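Local coordinates for ankyrin repeat family protein (Enterococcus faecalis, PDB 3HRA) that is of unknown function but is built of ankyrin repeats, a fold that commonly serves as a scaffold for binding other proteins, at residues D120-L125 with K162-N167. Residues are numbered along the deposited sequence; the frame is centred on the assembly and turned at random.
Sequences DNVKLL and KLLMEN
The carbonyl oxygen of Leu163, the residue whose side chain reaches across to Val122 and Lys123, is held by the side-chain amide of Asn167, with ND2 2.8 Å from O. This bond is nearly straight (169° at the hydrogen), and the oxygen lies almost in the amide plane of Asn167, although the donor stands tilted from the carbonyl plane. The backbone N of Asn167 instead bonds to Leu164 O, three residues back, and the side-chain ND2 takes up Leu163 O, the acceptor that Asn167 N would meet in a regular alpha helix.

Between the segments the contact itself is apolar, and it illustrates how one leucine branch can carry most of the contact between stacked helices. CD1 of Leu163 sits 3.5 Å from Val122 CG1 and is equally near Lys123 CG, the latter a tight approach. Leu163 reaches this position with chi1 at -146°, well off a staggered value. Val122 meets it with CG1 anti to the backbone N (chi1 175°), the two side chains sliding past each other in opposite directions; the same CG1 lies 4.3 Å from Leu164 CD2. Lys123 crosses Leu163 at about a right angle, giving its aliphatic root to the contact while its extended chain carries NZ to Asp120 OD1, 3.6 Å away, in a salt bridge.

The helical segments 120-125 and 162-166, parts of helices 119-128 and 155-166, run nearly parallel, their axes 10.9 Å apart at closest approach, in the side-by-side stacking of an ankyrin array. Leu163 also touches Ile119 and Leu126 of helix 119-128, Val122 packs back on Leu110 and Ala113 of helix 110-115, and Asn121 and Leu124 lean on helix 85-94, continuing the stack.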
loop_
_atom_site.group_PDB
_atom_site.type_symbol
_atom_site.label_atom_id
_atom_site.label_comp_id
_atom_site.label_asym_id
_atom_site.label_seq_id
_atom_site.Cartn_x
_atom_site.Cartn_y
_atom_site.Cartn_z
ATOM N N ASP A 120 -3.445 1.384 10.589
ATOM C CA ASP A 120 -2.358 2.340 10.750
ATOM C C ASP A 120 -1.872 2.857 9.394
ATOM O O ASP A 120 -1.590 4.046 9.247
ATOM C CB ASP A 120 -1.211 1.737 11.565
ATOM C CG ASP A 120 -1.576 1.556 13.032
ATOM O OD1 ASP A 120 -2.257 2.455 13.592
ATOM O OD2 ASP A 120 -1.190 0.515 13.621
ATOM N N ASN A 121 -1.829 1.985 8.389
ATOM C CA ASN A 121 -1.515 2.434 7.030
ATOM C C ASN A 121 -2.560 3.387 6.452
ATOM O O ASN A 121 -2.217 4.385 5.802
ATOM C CB ASN A 121 -1.307 1.243 6.077
ATOM C CG ASN A 121 0.119 0.727 6.105
ATOM O OD1 ASN A 121 0.857 0.999 7.038
ATOM N ND2 ASN A 121 0.510 -0.012 5.075
ATOM N N VAL A 122 -3.831 3.082 6.693
ATOM C CA VAL A 122 -4.907 3.967 6.261
ATOM C C VAL A 122 -4.730 5.375 6.834
ATOM O O VAL A 122 -4.838 6.364 6.108
ATOM C CB VAL A 122 -6.277 3.402 6.652
ATOM C CG1 VAL A 122 -7.370 4.395 6.294
ATOM C CG2 VAL A 122 -6.486 2.046 5.966
ATOM N N LYS A 123 -4.456 5.450 8.130
ATOM C CA LYS A 123 -4.289 6.732 8.819
ATOM C C LYS A 123 -3.152 7.501 8.209
ATOM O O LYS A 123 -3.276 8.692 7.923
ATOM C CB LYS A 123 -3.997 6.516 10.301
ATOM C CG LYS A 123 -5.153 5.975 11.097
ATOM C CD LYS A 123 -4.717 5.618 12.523
ATOM C CE LYS A 123 -5.859 4.935 13.293
ATOM N NZ LYS A 123 -5.375 4.013 14.375
ATOM N N LEU A 124 -2.037 6.802 8.008
ATOM C CA LEU A 124 -0.852 7.389 7.408
ATOM C C LEU A 124 -1.159 7.984 6.029
ATOM O O LEU A 124 -0.795 9.132 5.735
ATOM C CB LEU A 124 0.211 6.302 7.272
ATOM C CG LEU A 124 1.604 6.516 7.838
ATOM C CD1 LEU A 124 1.545 7.139 9.211
ATOM C CD2 LEU A 124 2.320 5.162 7.871
ATOM N N LEU A 125 -1.834 7.208 5.183
ATOM C CA LEU A 125 -2.135 7.660 3.834
ATOM C C LEU A 125 -3.136 8.823 3.843
ATOM O O LEU A 125 -3.007 9.762 3.048
ATOM C CB LEU A 125 -2.637 6.504 2.971
ATOM C CG LEU A 125 -1.594 5.404 2.715
ATOM C CD1 LEU A 125 -2.292 4.126 2.274
ATOM C CD2 LEU A 125 -0.549 5.838 1.681
ATOM N N LYS A 162 -15.324 3.977 10.087
ATOM C CA LYS A 162 -15.442 5.243 10.806
ATOM C C LYS A 162 -14.332 6.228 10.427
ATOM O O LYS A 162 -14.603 7.405 10.181
ATOM C CB LYS A 162 -15.420 5.009 12.319
ATOM C CG LYS A 162 -15.609 6.276 13.111
ATOM C CD LYS A 162 -17.060 6.757 13.049
ATOM C CE LYS A 162 -17.289 7.873 14.062
ATOM N NZ LYS A 162 -18.684 8.392 14.008
ATOM N N LEU A 163 -13.096 5.736 10.407
ATOM C CA LEU A 163 -11.920 6.503 9.990
ATOM C C LEU A 163 -12.131 7.116 8.597
ATOM O O LEU A 163 -11.880 8.304 8.396
ATOM C CB LEU A 163 -10.694 5.590 9.955
ATOM C CG LEU A 163 -9.294 6.103 10.314
ATOM C CD1 LEU A 163 -8.225 5.294 9.580
ATOM C CD2 LEU A 163 -9.113 7.600 10.083
ATOM N N LEU A 164 -12.598 6.308 7.644
ATOM C CA LEU A 164 -12.840 6.792 6.275
ATOM C C LEU A 164 -13.929 7.863 6.230
ATOM O O LEU A 164 -13.778 8.886 5.557
ATOM C CB LEU A 164 -13.191 5.625 5.310
ATOM C CG LEU A 164 -12.035 4.660 5.004
ATOM C CD1 LEU A 164 -12.517 3.372 4.337
ATOM C CD2 LEU A 164 -10.991 5.370 4.146
ATOM N N MET A 165 -15.039 7.622 6.924
ATOM C CA MET A 165 -16.123 8.598 6.929
ATOM C C MET A 165 -15.700 9.889 7.608
ATOM O O MET A 165 -16.106 10.972 7.206
ATOM C CB MET A 165 -17.382 8.026 7.592
ATOM C CG MET A 165 -17.939 6.794 6.880
ATOM S SD MET A 165 -18.230 7.043 5.118
ATOM C CE MET A 165 -19.558 8.254 5.179
ATOM N N GLU A 166 -14.884 9.777 8.649
ATOM C CA GLU A 166 -14.449 10.971 9.357
ATOM C C GLU A 166 -13.484 11.789 8.504
ATOM O O GLU A 166 -13.217 12.954 8.795
ATOM C CB GLU A 166 -13.813 10.606 10.686
ATOM C CG GLU A 166 -14.827 10.323 11.771
ATOM C CD GLU A 166 -15.638 11.550 12.169
ATOM O OE1 GLU A 166 -15.040 12.625 12.368
ATOM O OE2 GLU A 166 -16.871 11.433 12.289
ATOM N N ASN A 167 -12.969 11.170 7.445
ATOM C CA ASN A 167 -12.060 11.851 6.549
ATOM C C ASN A 167 -12.725 12.204 5.224
ATOM O O ASN A 167 -12.048 12.521 4.238
ATOM C CB ASN A 167 -10.791 11.026 6.319
ATOM C CG ASN A 167 -9.795 11.170 7.459
ATOM O OD1 ASN A 167 -8.890 11.998 7.394
ATOM N ND2 ASN A 167 -9.972 10.377 8.522
#